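PDB 2R7L: 5-formaminoimidazole-4-carboxamide-1-(beta)-D-ribofuranosyl 5'-monophosphate synthetase from Methanocaldococcus jannaschii, which catalyses the folate-independent formylation of AICAR to FAICAR in purine biosynthesis, using formate and ATP. Local coordinates for residues A[204-212]-A[221-229]; A[1-11]-A[106-117]. One frame throughout, in Å; residues are numbered along the deposited sequence.

Overall arrangement
Along the chain, interaction 2 is complete before interaction 1 begins. Interaction 2 fastens the N-terminal helix 4-11 to the loop 106-117 that follows helix 101-106. Interaction 1 is the hairpin of strands 205-214 and 219-230, next to each other in the five-stranded antiparallel sheet of the ATP-grasp region. Their centres lie about 29 Å apart, on opposite sides of the chain's centre, yet they touch where the rings of Phe212 and Phe113 pack against each other. Interaction 1 is buried and carries Arg228 to the ATP and AICAR, whereas interaction 2 is partly buried packing away from the ATP and AICAR sites.

Interaction 1 (A[204-212]-A[221-229]); sequences GTNFCIHYF and ELLGMDKRY. With AMZ (aminoimidazole 4-carboxamide ribonucleotide), chain F; ATP (adenosine-5'-triphosphate), chain E.
Asp226 holds CG between its backbone N and carbonyl carbon (chi1 70°), while His210 swings its ring to the side away from its carbonyl carbon (chi1 -49°), and the two polar ends meet on the face of the sheet that also carries Cys208. His210 NE2 donates a very short bond of 2.5 Å to Asp226 OD1, which lies at the ring edge with the carboxylate nearly coplanar with the imidazole. The other oxygen, Asp226 OD2, turns its syn lone pair to Arg228 NH1 at 3.2 Å, a salt bridge close to the guanidinium plane.

That guanidinium is sandwiched: Cys208 SG sits over one face and N2 of AICAR over the opposite one, 3.2 Å from Arg228 NH1. At the edge, Arg228 NE and NH2 make weak bonds to the gamma-phosphate oxygen O2G of ATP, and NH2 also salt-bridges Asp316. Asn206 OD1 takes the backbone N of Arg228 at 3.0 Å, in the carbonyl plane and nearly straight; its ND2 is bonded to Ser298 O of strand 292-300, which helps fix the amide's rotation.

Strands 205-212 and 221-229 run antiparallel, with Cys208-Asp226 and Phe212-Glu221 as hydrogen-bonded pairs. A classic beta bulge sets Leu223 and Gly224 both opposite His210, whose O takes Leu223 N at 2.9 Å. On the other face, Ile209 CG2 presses on Leu222 CD1 at 3.5 Å, and Met225 SD makes an oblique Met-aromatic contact with Phe207.

Replacing Arg228 by a leucine would probably leave Asp226 OD2 without its salt-bridge mate and take away the two weak bonds to ATP O2G. Together with Asp316, the chain from His210 through Asp226 probably helps hold the Arg228 guanidinium beside both ligands, where it would be expected to help offset the phosphate's negative charge.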
loop_
_atom_site.group_PDB
_atom_site.type_symbol
_atom_site.label_atom_id
_atom_site.label_comp_id
_atom_site.label_asym_id
_atom_site.label_seq_id
_atom_site.Cartn_x
_atom_site.Cartn_y
_atom_site.Cartn_z
ATOM N N GLY A 204 -0.399 -39.980 -5.321
ATOM C CA GLY A 204 0.334 -38.775 -5.662
ATOM C C GLY A 204 0.117 -37.612 -4.720
ATOM O O GLY A 204 -0.354 -37.774 -3.589
ATOM N N THR A 205 0.478 -36.432 -5.201
ATOM C CA THR A 205 0.386 -35.215 -4.418
ATOM C C THR A 205 -0.901 -34.459 -4.756
ATOM O O THR A 205 -1.234 -34.284 -5.924
ATOM C CB THR A 205 1.620 -34.335 -4.663
ATOM O OG1 THR A 205 1.999 -34.412 -6.043
ATOM C CG2 THR A 205 2.782 -34.818 -3.832
ATOM N N ASN A 206 -1.627 -34.034 -3.726
ATOM C CA ASN A 206 -2.874 -33.301 -3.899
ATOM C C ASN A 206 -2.690 -31.823 -4.263
ATOM O O ASN A 206 -2.005 -31.065 -3.562
ATOM C CB ASN A 206 -3.716 -33.400 -2.632
ATOM C CG ASN A 206 -5.080 -32.741 -2.776
ATOM O OD1 ASN A 206 -5.603 -32.194 -1.814
ATOM N ND2 ASN A 206 -5.664 -32.804 -3.973
ATOM N N PHE A 207 -3.310 -31.432 -5.366
ATOM C CA PHE A 207 -3.401 -30.035 -5.771
ATOM C C PHE A 207 -4.850 -29.766 -6.111
ATOM O O PHE A 207 -5.342 -30.247 -7.125
ATOM C CB PHE A 207 -2.561 -29.788 -7.023
ATOM C CG PHE A 207 -1.085 -29.955 -6.808
ATOM C CD1 PHE A 207 -0.317 -28.901 -6.340
ATOM C CD2 PHE A 207 -0.461 -31.165 -7.089
ATOM C CE1 PHE A 207 1.050 -29.047 -6.148
ATOM C CE2 PHE A 207 0.898 -31.320 -6.896
ATOM C CZ PHE A 207 1.657 -30.251 -6.416
ATOM N N CYS A 208 -5.542 -29.040 -5.236
ATOM C CA CYS A 208 -6.860 -28.525 -5.558
ATOM C C CYS A 208 -6.661 -27.163 -6.217
ATOM O O CYS A 208 -6.263 -26.197 -5.573
ATOM C CB CYS A 208 -7.731 -28.427 -4.305
ATOM S SG CYS A 208 -7.859 -29.999 -3.361
ATOM N N ILE A 209 -6.914 -27.109 -7.519
ATOM C CA ILE A 209 -6.588 -25.945 -8.331
ATOM C C ILE A 209 -7.805 -25.048 -8.523
ATOM O O ILE A 209 -8.842 -25.475 -9.047
ATOM C CB ILE A 209 -6.022 -26.385 -9.695
ATOM C CG1 ILE A 209 -4.836 -27.338 -9.473
ATOM C CG2 ILE A 209 -5.604 -25.175 -10.514
ATOM C CD1 ILE A 209 -4.524 -28.253 -10.652
ATOM N N HIS A 210 -7.680 -23.801 -8.082
ATOM C CA HIS A 210 -8.805 -22.877 -8.139
ATOM C C HIS A 210 -8.685 -21.939 -9.339
ATOM O O HIS A 210 -7.762 -21.119 -9.426
ATOM C CB HIS A 210 -8.944 -22.123 -6.815
ATOM C CG HIS A 210 -8.904 -23.020 -5.613
ATOM N ND1 HIS A 210 -10.031 -23.611 -5.084
ATOM C CD2 HIS A 210 -7.867 -23.441 -4.849
ATOM C CE1 HIS A 210 -9.693 -24.351 -4.044
ATOM N NE2 HIS A 210 -8.386 -24.261 -3.877
ATOM N N TYR A 211 -9.608 -22.090 -10.282
ATOM C CA TYR A 211 -9.609 -21.272 -11.490
ATOM C C TYR A 211 -10.718 -20.222 -11.418
ATOM O O TYR A 211 -11.630 -20.317 -10.596
ATOM C CB TYR A 211 -9.858 -22.122 -12.744
ATOM C CG TYR A 211 -8.922 -23.284 -13.002
ATOM C CD1 TYR A 211 -7.927 -23.190 -13.964
ATOM C CD2 TYR A 211 -9.068 -24.496 -12.323
ATOM C CE1 TYR A 211 -7.085 -24.255 -14.231
ATOM C CE2 TYR A 211 -8.224 -25.567 -12.577
ATOM C CZ TYR A 211 -7.242 -25.439 -13.538
ATOM O OH TYR A 211 -6.400 -26.480 -13.802
ATOM N N PHE A 212 -10.648 -19.240 -12.309
ATOM C CA PHE A 212 -11.736 -18.292 -12.501
ATOM C C PHE A 212 -11.914 -18.086 -13.996
ATOM O O PHE A 212 -10.969 -17.687 -14.681
ATOM C CB PHE A 212 -11.429 -16.947 -11.828
ATOM C CG PHE A 212 -12.593 -15.985 -11.827
ATOM C CD1 PHE A 212 -13.491 -15.972 -10.782
ATOM C CD2 PHE A 212 -12.801 -15.113 -12.889
ATOM C CE1 PHE A 212 -14.567 -15.092 -10.773
ATOM C CE2 PHE A 212 -13.881 -14.238 -12.888
ATOM C CZ PHE A 212 -14.766 -14.234 -11.827
ATOM N N GLU A 221 -8.491 -18.021 -15.608
ATOM C CA GLU A 221 -7.372 -17.532 -14.798
ATOM C C GLU A 221 -7.061 -18.523 -13.695
ATOM O O GLU A 221 -7.968 -19.163 -13.170
ATOM C CB GLU A 221 -7.716 -16.175 -14.167
ATOM C CG GLU A 221 -8.221 -15.143 -15.165
ATOM C CD GLU A 221 -8.903 -13.961 -14.505
ATOM O OE1 GLU A 221 -8.912 -13.864 -13.253
ATOM O OE2 GLU A 221 -9.442 -13.123 -15.248
ATOM N N LEU A 222 -5.787 -18.629 -13.332
ATOM C CA LEU A 222 -5.386 -19.399 -12.163
ATOM C C LEU A 222 -5.233 -18.510 -10.931
ATOM O O LEU A 222 -4.408 -17.575 -10.907
ATOM C CB LEU A 222 -4.087 -20.161 -12.435
ATOM C CG LEU A 222 -3.426 -20.828 -11.226
ATOM C CD1 LEU A 222 -4.263 -21.985 -10.705
ATOM C CD2 LEU A 222 -2.028 -21.293 -11.611
ATOM N N LEU A 223 -6.020 -18.817 -9.901
ATOM C CA LEU A 223 -6.083 -17.989 -8.698
ATOM C C LEU A 223 -5.277 -18.544 -7.529
ATOM O O LEU A 223 -4.730 -17.785 -6.733
ATOM C CB LEU A 223 -7.545 -17.759 -8.274
ATOM C CG LEU A 223 -8.221 -16.471 -8.775
ATOM C CD1 LEU A 223 -7.548 -15.265 -8.165
ATOM C CD2 LEU A 223 -8.211 -16.358 -10.298
ATOM N N GLY A 224 -5.202 -19.865 -7.424
ATOM C CA GLY A 224 -4.459 -20.485 -6.334
ATOM C C GLY A 224 -4.672 -21.979 -6.191
ATOM O O GLY A 224 -5.372 -22.603 -7.001
ATOM N N MET A 225 -4.069 -22.554 -5.148
ATOM C CA MET A 225 -4.096 -24.001 -4.941
ATOM C C MET A 225 -3.950 -24.311 -3.467
ATOM O O MET A 225 -3.230 -23.607 -2.744
ATOM C CB MET A 225 -2.921 -24.677 -5.667
ATOM C CG MET A 225 -2.815 -24.403 -7.151
ATOM S SD MET A 225 -1.392 -25.294 -7.823
ATOM C CE MET A 225 -1.453 -24.799 -9.545
ATOM N N ASP A 226 -4.602 -25.385 -3.036
ATOM C CA ASP A 226 -4.430 -25.911 -1.684
ATOM C C ASP A 226 -4.331 -27.433 -1.728
ATOM O O ASP A 226 -4.681 -28.070 -2.728
ATOM C CB ASP A 226 -5.607 -25.509 -0.782
ATOM C CG ASP A 226 -6.907 -26.229 -1.153
ATOM O OD1 ASP A 226 -7.489 -25.882 -2.203
ATOM O OD2 ASP A 226 -7.358 -27.127 -0.392
ATOM N N LYS A 227 -3.840 -28.011 -0.641
ATOM C CA LYS A 227 -3.968 -29.443 -0.433
ATOM C C LYS A 227 -4.864 -29.653 0.777
ATOM O O LYS A 227 -4.826 -28.870 1.728
ATOM C CB LYS A 227 -2.602 -30.118 -0.276
ATOM C CG LYS A 227 -1.896 -29.868 1.032
ATOM C CD LYS A 227 -0.770 -30.866 1.227
ATOM C CE LYS A 227 -0.274 -30.846 2.652
ATOM N NZ LYS A 227 0.534 -32.041 2.983
ATOM N N ARG A 228 -5.691 -30.692 0.725
ATOM C CA ARG A 228 -6.668 -30.942 1.774
ATOM C C ARG A 228 -5.992 -31.388 3.055
ATOM O O ARG A 228 -4.925 -32.004 3.023
ATOM C CB ARG A 228 -7.660 -32.023 1.346
ATOM C CG ARG A 228 -8.389 -31.742 0.054
ATOM C CD ARG A 228 -9.150 -30.437 0.143
ATOM N NE ARG A 228 -10.358 -30.465 -0.669
ATOM C CZ ARG A 228 -10.880 -29.404 -1.272
ATOM N NH1 ARG A 228 -10.295 -28.219 -1.166
ATOM N NH2 ARG A 228 -11.989 -29.532 -1.990
ATOM N N TYR A 229 -6.638 -31.079 4.177
ATOM C CA TYR A 229 -6.197 -31.502 5.498
ATOM C C TYR A 229 -7.403 -32.225 6.072
ATOM O O TYR A 229 -8.378 -31.595 6.499
ATOM C CB TYR A 229 -5.829 -30.283 6.344
ATOM C CG TYR A 229 -4.919 -30.555 7.510
ATOM C CD1 TYR A 229 -3.932 -31.521 7.430
ATOM C CD2 TYR A 229 -5.016 -29.815 8.679
ATOM C CE1 TYR A 229 -3.092 -31.765 8.476
ATOM C CE2 TYR A 229 -4.161 -30.049 9.742
ATOM C CZ TYR A 229 -3.206 -31.031 9.627
ATOM O OH TYR A 229 -2.349 -31.298 10.663
HETATM O O5 AMZ F . -12.160 -26.313 3.411
HETATM C C6 AMZ F . -12.621 -27.031 2.520
HETATM N N2 AMZ F . -11.896 -27.587 1.553
HETATM C C3A AMZ F . -14.106 -27.352 2.475
HETATM C C7A AMZ F . -14.743 -28.230 1.616
HETATM N N3 AMZ F . -14.192 -28.966 0.650
HETATM N N1 AMZ F . -15.018 -26.836 3.289
HETATM C C5 AMZ F . -16.198 -27.369 2.945
HETATM N N AMZ F . -16.027 -28.219 1.926
HETATM C C1 AMZ F . -17.092 -28.999 1.250
HETATM C C2 AMZ F . -17.354 -30.349 1.919
HETATM C C3 AMZ F . -18.606 -30.101 2.740
HETATM O O2 AMZ F . -19.413 -31.277 2.735
HETATM O O1 AMZ F . -17.628 -31.301 0.885
HETATM O O AMZ F . -18.276 -28.201 1.409
HETATM C C AMZ F . -19.324 -29.021 1.935
HETATM C C4 AMZ F . -20.188 -28.112 2.832
HETATM O O3 AMZ F . -19.387 -27.527 3.854
HETATM P P AMZ F . -19.940 -27.448 5.333
HETATM O OP1 AMZ F . -21.122 -26.564 5.509
HETATM O O4 AMZ F . -20.292 -28.948 5.791
HETATM O OP2 AMZ F . -18.713 -26.966 6.276
HETATM P PG ATP E . -14.549 -32.681 -0.091
HETATM O O1G ATP E . -15.627 -31.677 -0.434
HETATM O O2G ATP E . -13.232 -32.452 -0.806
HETATM O O3G ATP E . -14.410 -32.933 1.392
HETATM P PB ATP E . -15.173 -34.428 -2.256
HETATM O O1B ATP E . -14.867 -33.183 -3.051
HETATM O O2B ATP E . -16.467 -35.160 -2.535
HETATM O O3B ATP E . -15.121 -34.085 -0.675
HETATM P PA ATP E . -13.962 -37.038 -2.312
HETATM O O1A ATP E . -14.070 -37.667 -3.677
HETATM O O2A ATP E . -14.902 -37.395 -1.193
HETATM O O3A ATP E . -13.926 -35.428 -2.501
HETATM O "O5'" ATP E . -12.472 -37.316 -1.796
HETATM C "C5'" ATP E . -12.175 -37.186 -0.416
HETATM C "C4'" ATP E . -10.698 -37.492 -0.229
HETATM O "O4'" ATP E . -10.433 -38.868 -0.524
HETATM C "C3'" ATP E . -9.810 -36.700 -1.172
HETATM O "O3'" ATP E . -9.476 -35.413 -0.641
HETATM C "C2'" ATP E . -8.597 -37.596 -1.318
HETATM O "O2'" ATP E . -7.677 -37.366 -0.252
HETATM C "C1'" ATP E . -9.166 -39.002 -1.176
HETATM N N9 ATP E . -9.402 -39.531 -2.532
HETATM C C8 ATP E . -10.524 -39.335 -3.250
HETATM N N7 ATP E . -10.433 -39.933 -4.463
HETATM C C5 ATP E . -9.235 -40.545 -4.524
HETATM C C6 ATP E . -8.513 -41.367 -5.520
HETATM N N6 ATP E . -9.063 -41.661 -6.723
HETATM N N1 ATP E . -7.279 -41.796 -5.189
HETATM C C2 ATP E . -6.716 -41.504 -3.995
HETATM N N3 ATP E . -7.320 -40.773 -3.044
HETATM C C4 ATP E . -8.552 -40.263 -3.252
#

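Interaction 2 (A[1-11]-A[106-117]); sequences MISKDEILEIF and NSFLVPMFGNRR
The N-terminal helix 4-11 and the residues leading into it pack through Ile2, Ile7 and Ile10 on the loop 106-117 that follows helix 101-106, a largely apolar contact. Ile2, just ahead of the helix, points its side chain into the loop: CG1 is 3.5 Å from Asn106 CA, and CD1 reaches Leu109 CD2 at 3.8 Å. Its CG1 is turned away from the carbonyl carbon (chi1 -81°) and the chain continues extended (chi2 174°), which carries CD1 over one face of the Arg116 guanidinium. Arg116, extended from CG to NE, also has Ile7 CG1 at 3.8 Å from its NH1; the charge of that group is met by the C-terminal carboxylate of Ser361, so both chain ends come together around one arginine.

A capping box starts the helix: Ser3 OG accepts from Asp5 N at 3.3 Å, and Ser3 N in return gives a weak bond to Glu6 OE2. The other oxygen, Glu6 OE1, rests 3.7 Å from Leu109 CD2. Leu109 is the centre of an inverse gamma turn, its backbone tied to Gln79 and Arg83 of helix 76-84.

Farther along the helix, Ile7, Ile10 and Phe11 gather about Pro111. Ile7 CD1 lies against the backbone of Val110, while Ile10 CG2 meets Pro111 CD at 3.9 Å, crossing it at about a right angle. Phe11 brings CB rather than its ring nearest to the proline, at 4.1 Å from Pro111 CG; the ring makes a cation-pi contact with Lys16. The backbone of Pro111 is hydrogen-bonded to Val89 of strand 87-89, an outermost strand of the parallel sheet.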
loop_
_atom_site.group_PDB
_atom_site.type_symbol
_atom_site.label_atom_id
_atom_site.label_comp_id
_atom_site.label_asym_id
_atom_site.label_seq_id
_atom_site.Cartn_x
_atom_site.Cartn_y
_atom_site.Cartn_z
ATOM N N MET A 1 -36.120 -25.139 -13.495
ATOM C CA MET A 1 -37.164 -24.352 -14.214
ATOM C C MET A 1 -36.777 -22.879 -14.370
ATOM O O MET A 1 -36.813 -22.345 -15.480
ATOM C CB MET A 1 -38.527 -24.481 -13.522
ATOM C CG MET A 1 -39.250 -25.802 -13.795
ATOM S SD MET A 1 -40.896 -25.918 -13.043
ATOM C CE MET A 1 -40.496 -26.114 -11.307
ATOM N N ILE A 2 -36.402 -22.236 -13.262
ATOM C CA ILE A 2 -36.068 -20.800 -13.252
ATOM C C ILE A 2 -35.351 -20.335 -14.517
ATOM O O ILE A 2 -34.289 -20.850 -14.873
ATOM C CB ILE A 2 -35.244 -20.396 -12.018
ATOM C CG1 ILE A 2 -36.163 -20.185 -10.816
ATOM C CG2 ILE A 2 -34.484 -19.108 -12.285
ATOM C CD1 ILE A 2 -35.427 -19.932 -9.517
ATOM N N SER A 3 -35.954 -19.361 -15.190
ATOM C CA SER A 3 -35.433 -18.854 -16.446
ATOM C C SER A 3 -34.395 -17.765 -16.202
ATOM O O SER A 3 -34.315 -17.199 -15.109
ATOM C CB SER A 3 -36.575 -18.296 -17.300
ATOM O OG SER A 3 -36.121 -17.960 -18.601
ATOM N N LYS A 4 -33.598 -17.486 -17.227
ATOM C CA LYS A 4 -32.673 -16.368 -17.188
ATOM C C LYS A 4 -33.464 -15.066 -17.289
ATOM O O LYS A 4 -33.064 -14.044 -16.732
ATOM C CB LYS A 4 -31.655 -16.465 -18.327
ATOM C CG LYS A 4 -30.548 -15.425 -18.242
ATOM C CD LYS A 4 -29.435 -15.705 -19.233
ATOM C CE LYS A 4 -28.206 -14.864 -18.922
ATOM N NZ LYS A 4 -27.029 -15.297 -19.727
ATOM N N ASP A 5 -34.593 -15.116 -17.995
ATOM C CA ASP A 5 -35.471 -13.959 -18.133
ATOM C C ASP A 5 -36.181 -13.643 -16.824
ATOM O O ASP A 5 -36.331 -12.481 -16.462
ATOM C CB ASP A 5 -36.484 -14.179 -19.256
ATOM C CG ASP A 5 -35.830 -14.232 -20.623
ATOM O OD1 ASP A 5 -34.822 -13.521 -20.826
ATOM O OD2 ASP A 5 -36.322 -14.982 -21.494
ATOM N N GLU A 6 -36.609 -14.679 -16.111
ATOM C CA GLU A 6 -37.185 -14.491 -14.786
ATOM C C GLU A 6 -36.201 -13.764 -13.875
ATOM O O GLU A 6 -36.602 -12.989 -13.008
ATOM C CB GLU A 6 -37.544 -15.831 -14.147
ATOM C CG GLU A 6 -38.724 -16.552 -14.768
ATOM C CD GLU A 6 -39.062 -17.836 -14.029
ATOM O OE1 GLU A 6 -39.190 -17.799 -12.784
ATOM O OE2 GLU A 6 -39.204 -18.884 -14.695
ATOM N N ILE A 7 -34.910 -14.027 -14.069
ATOM C CA ILE A 7 -33.884 -13.458 -13.199
ATOM C C ILE A 7 -33.485 -12.054 -13.643
ATOM O O ILE A 7 -33.400 -11.141 -12.820
ATOM C CB ILE A 7 -32.648 -14.386 -13.073
ATOM C CG1 ILE A 7 -32.945 -15.523 -12.093
ATOM C CG2 ILE A 7 -31.426 -13.611 -12.594
ATOM C CD1 ILE A 7 -33.315 -15.055 -10.697
ATOM N N LEU A 8 -33.254 -11.885 -14.942
ATOM C CA LEU A 8 -32.918 -10.577 -15.499
ATOM C C LEU A 8 -34.006 -9.547 -15.210
ATOM O O LEU A 8 -33.711 -8.381 -14.939
ATOM C CB LEU A 8 -32.657 -10.670 -17.001
ATOM C CG LEU A 8 -31.341 -11.346 -17.404
ATOM C CD1 LEU A 8 -31.069 -11.163 -18.886
ATOM C CD2 LEU A 8 -30.172 -10.820 -16.576
ATOM N N GLU A 9 -35.261 -9.989 -15.251
ATOM C CA GLU A 9 -36.395 -9.115 -14.985
ATOM C C GLU A 9 -36.618 -8.898 -13.490
ATOM O O GLU A 9 -37.378 -8.015 -13.096
ATOM C CB GLU A 9 -37.664 -9.645 -15.661
ATOM C CG GLU A 9 -37.590 -9.640 -17.191
ATOM C CD GLU A 9 -38.889 -10.067 -17.862
ATOM O OE1 GLU A 9 -39.978 -9.741 -17.333
ATOM O OE2 GLU A 9 -38.820 -10.723 -18.925
ATOM N N ILE A 10 -35.968 -9.707 -12.659
ATOM C CA ILE A 10 -35.948 -9.457 -11.218
ATOM C C ILE A 10 -34.878 -8.405 -10.929
ATOM O O ILE A 10 -35.068 -7.507 -10.103
ATOM C CB ILE A 10 -35.629 -10.737 -10.409
ATOM C CG1 ILE A 10 -36.784 -11.740 -10.490
ATOM C CG2 ILE A 10 -35.354 -10.400 -8.945
ATOM C CD1 ILE A 10 -37.979 -11.380 -9.632
ATOM N N PHE A 11 -33.757 -8.531 -11.633
ATOM C CA PHE A 11 -32.624 -7.636 -11.473
ATOM C C PHE A 11 -32.906 -6.280 -12.112
ATOM O O PHE A 11 -32.364 -5.262 -11.678
ATOM C CB PHE A 11 -31.372 -8.256 -12.100
ATOM C CG PHE A 11 -30.143 -7.400 -11.969
ATOM C CD1 PHE A 11 -29.653 -6.696 -13.059
ATOM C CD2 PHE A 11 -29.483 -7.292 -10.754
ATOM C CE1 PHE A 11 -28.521 -5.900 -12.939
ATOM C CE2 PHE A 11 -28.355 -6.500 -10.629
ATOM C CZ PHE A 11 -27.872 -5.805 -11.723
ATOM N N ASN A 106 -35.081 -23.949 -9.176
ATOM C CA ASN A 106 -36.409 -23.478 -9.587
ATOM C C ASN A 106 -37.331 -22.896 -8.500
ATOM O O ASN A 106 -38.519 -22.694 -8.736
ATOM C CB ASN A 106 -37.142 -24.563 -10.391
ATOM C CG ASN A 106 -36.904 -25.965 -9.850
ATOM O OD1 ASN A 106 -37.151 -26.245 -8.675
ATOM N ND2 ASN A 106 -36.436 -26.858 -10.718
ATOM N N SER A 107 -36.786 -22.608 -7.325
ATOM C CA SER A 107 -37.582 -22.022 -6.249
ATOM C C SER A 107 -36.911 -20.785 -5.634
ATOM O O SER A 107 -37.540 -20.042 -4.879
ATOM C CB SER A 107 -37.863 -23.076 -5.175
ATOM O OG SER A 107 -38.320 -22.492 -3.965
ATOM N N PHE A 108 -35.639 -20.562 -5.964
ATOM C CA PHE A 108 -34.871 -19.458 -5.372
ATOM C C PHE A 108 -34.805 -18.256 -6.312
ATOM O O PHE A 108 -33.901 -18.153 -7.138
ATOM C CB PHE A 108 -33.456 -19.917 -4.990
ATOM C CG PHE A 108 -32.767 -19.001 -4.023
ATOM C CD1 PHE A 108 -31.703 -18.214 -4.427
ATOM C CD2 PHE A 108 -33.195 -18.918 -2.712
ATOM C CE1 PHE A 108 -31.070 -17.365 -3.534
ATOM C CE2 PHE A 108 -32.566 -18.067 -1.816
ATOM C CZ PHE A 108 -31.505 -17.295 -2.229
ATOM N N LEU A 109 -35.770 -17.350 -6.179
ATOM C CA LEU A 109 -35.888 -16.214 -7.091
ATOM C C LEU A 109 -35.059 -15.011 -6.640
ATOM O O LEU A 109 -35.601 -13.995 -6.204
ATOM C CB LEU A 109 -37.357 -15.820 -7.265
ATOM C CG LEU A 109 -38.258 -16.844 -7.957
ATOM C CD1 LEU A 109 -39.718 -16.429 -7.851
ATOM C CD2 LEU A 109 -37.846 -17.025 -9.410
ATOM N N VAL A 110 -33.740 -15.144 -6.741
ATOM C CA VAL A 110 -32.812 -14.068 -6.416
ATOM C C VAL A 110 -31.653 -14.168 -7.388
ATOM O O VAL A 110 -31.158 -15.262 -7.637
ATOM C CB VAL A 110 -32.280 -14.185 -4.977
ATOM C CG1 VAL A 110 -31.550 -12.903 -4.561
ATOM C CG2 VAL A 110 -33.412 -14.479 -4.016
ATOM N N PRO A 111 -31.235 -13.032 -7.972
ATOM C CA PRO A 111 -30.103 -13.058 -8.890
ATOM C C PRO A 111 -28.912 -13.754 -8.240
ATOM O O PRO A 111 -28.689 -13.605 -7.040
ATOM C CB PRO A 111 -29.811 -11.575 -9.118
ATOM C CG PRO A 111 -31.126 -10.913 -8.928
ATOM C CD PRO A 111 -31.797 -11.677 -7.828
ATOM N N MET A 112 -28.165 -14.521 -9.024
ATOM C CA MET A 112 -27.108 -15.357 -8.467
ATOM C C MET A 112 -25.906 -15.311 -9.380
ATOM O O MET A 112 -26.043 -15.478 -10.586
ATOM C CB MET A 112 -27.591 -16.803 -8.320
ATOM C CG MET A 112 -27.220 -17.457 -6.995
ATOM S SD MET A 112 -27.719 -19.194 -6.899
ATOM C CE MET A 112 -26.844 -19.839 -8.333
ATOM N N PHE A 113 -24.729 -15.066 -8.811
ATOM C CA PHE A 113 -23.507 -15.065 -9.603
ATOM C C PHE A 113 -23.177 -16.492 -10.045
ATOM O O PHE A 113 -23.170 -17.409 -9.230
ATOM C CB PHE A 113 -22.343 -14.476 -8.796
ATOM C CG PHE A 113 -21.058 -14.393 -9.567
ATOM C CD1 PHE A 113 -20.822 -13.339 -10.437
ATOM C CD2 PHE A 113 -20.088 -15.373 -9.431
ATOM C CE1 PHE A 113 -19.639 -13.260 -11.154
ATOM C CE2 PHE A 113 -18.904 -15.302 -10.146
ATOM C CZ PHE A 113 -18.674 -14.237 -11.004
ATOM N N GLY A 114 -22.907 -16.673 -11.334
ATOM C CA GLY A 114 -22.578 -17.989 -11.870
ATOM C C GLY A 114 -23.629 -18.593 -12.792
ATOM O O GLY A 114 -24.657 -17.973 -13.082
ATOM N N ASN A 115 -23.359 -19.812 -13.256
ATOM C CA ASN A 115 -24.269 -20.536 -14.140
ATOM C C ASN A 115 -25.117 -21.506 -13.328
ATOM O O ASN A 115 -24.650 -22.562 -12.915
ATOM C CB ASN A 115 -23.490 -21.262 -15.246
ATOM C CG ASN A 115 -24.374 -22.164 -16.094
ATOM O OD1 ASN A 115 -25.559 -22.312 -15.822
ATOM N ND2 ASN A 115 -23.794 -22.775 -17.125
ATOM N N ARG A 116 -26.366 -21.121 -13.099
ATOM C CA ARG A 116 -27.288 -21.843 -12.228
ATOM C C ARG A 116 -27.519 -23.297 -12.647
ATOM O O ARG A 116 -27.641 -24.178 -11.798
ATOM C CB ARG A 116 -28.628 -21.114 -12.220
ATOM C CG ARG A 116 -29.464 -21.327 -10.995
ATOM C CD ARG A 116 -30.789 -20.623 -11.170
ATOM N NE ARG A 116 -31.382 -20.247 -9.894
ATOM C CZ ARG A 116 -31.410 -19.008 -9.421
ATOM N NH1 ARG A 116 -30.880 -18.013 -10.126
ATOM N NH2 ARG A 116 -31.974 -18.761 -8.248
ATOM N N ARG A 117 -27.596 -23.533 -13.953
ATOM C CA ARG A 117 -27.880 -24.865 -14.481
ATOM C C ARG A 117 -26.744 -25.845 -14.176
ATOM O O ARG A 117 -26.979 -27.027 -13.927
ATOM C CB ARG A 117 -28.112 -24.805 -15.996
ATOM C CG ARG A 117 -29.283 -23.932 -16.454
ATOM C CD ARG A 117 -30.644 -24.585 -16.204
ATOM N NE ARG A 117 -31.268 -24.101 -14.974
ATOM C CZ ARG A 117 -32.458 -24.494 -14.524
ATOM N NH1 ARG A 117 -33.171 -25.389 -15.200
ATOM N NH2 ARG A 117 -32.934 -23.991 -13.391
#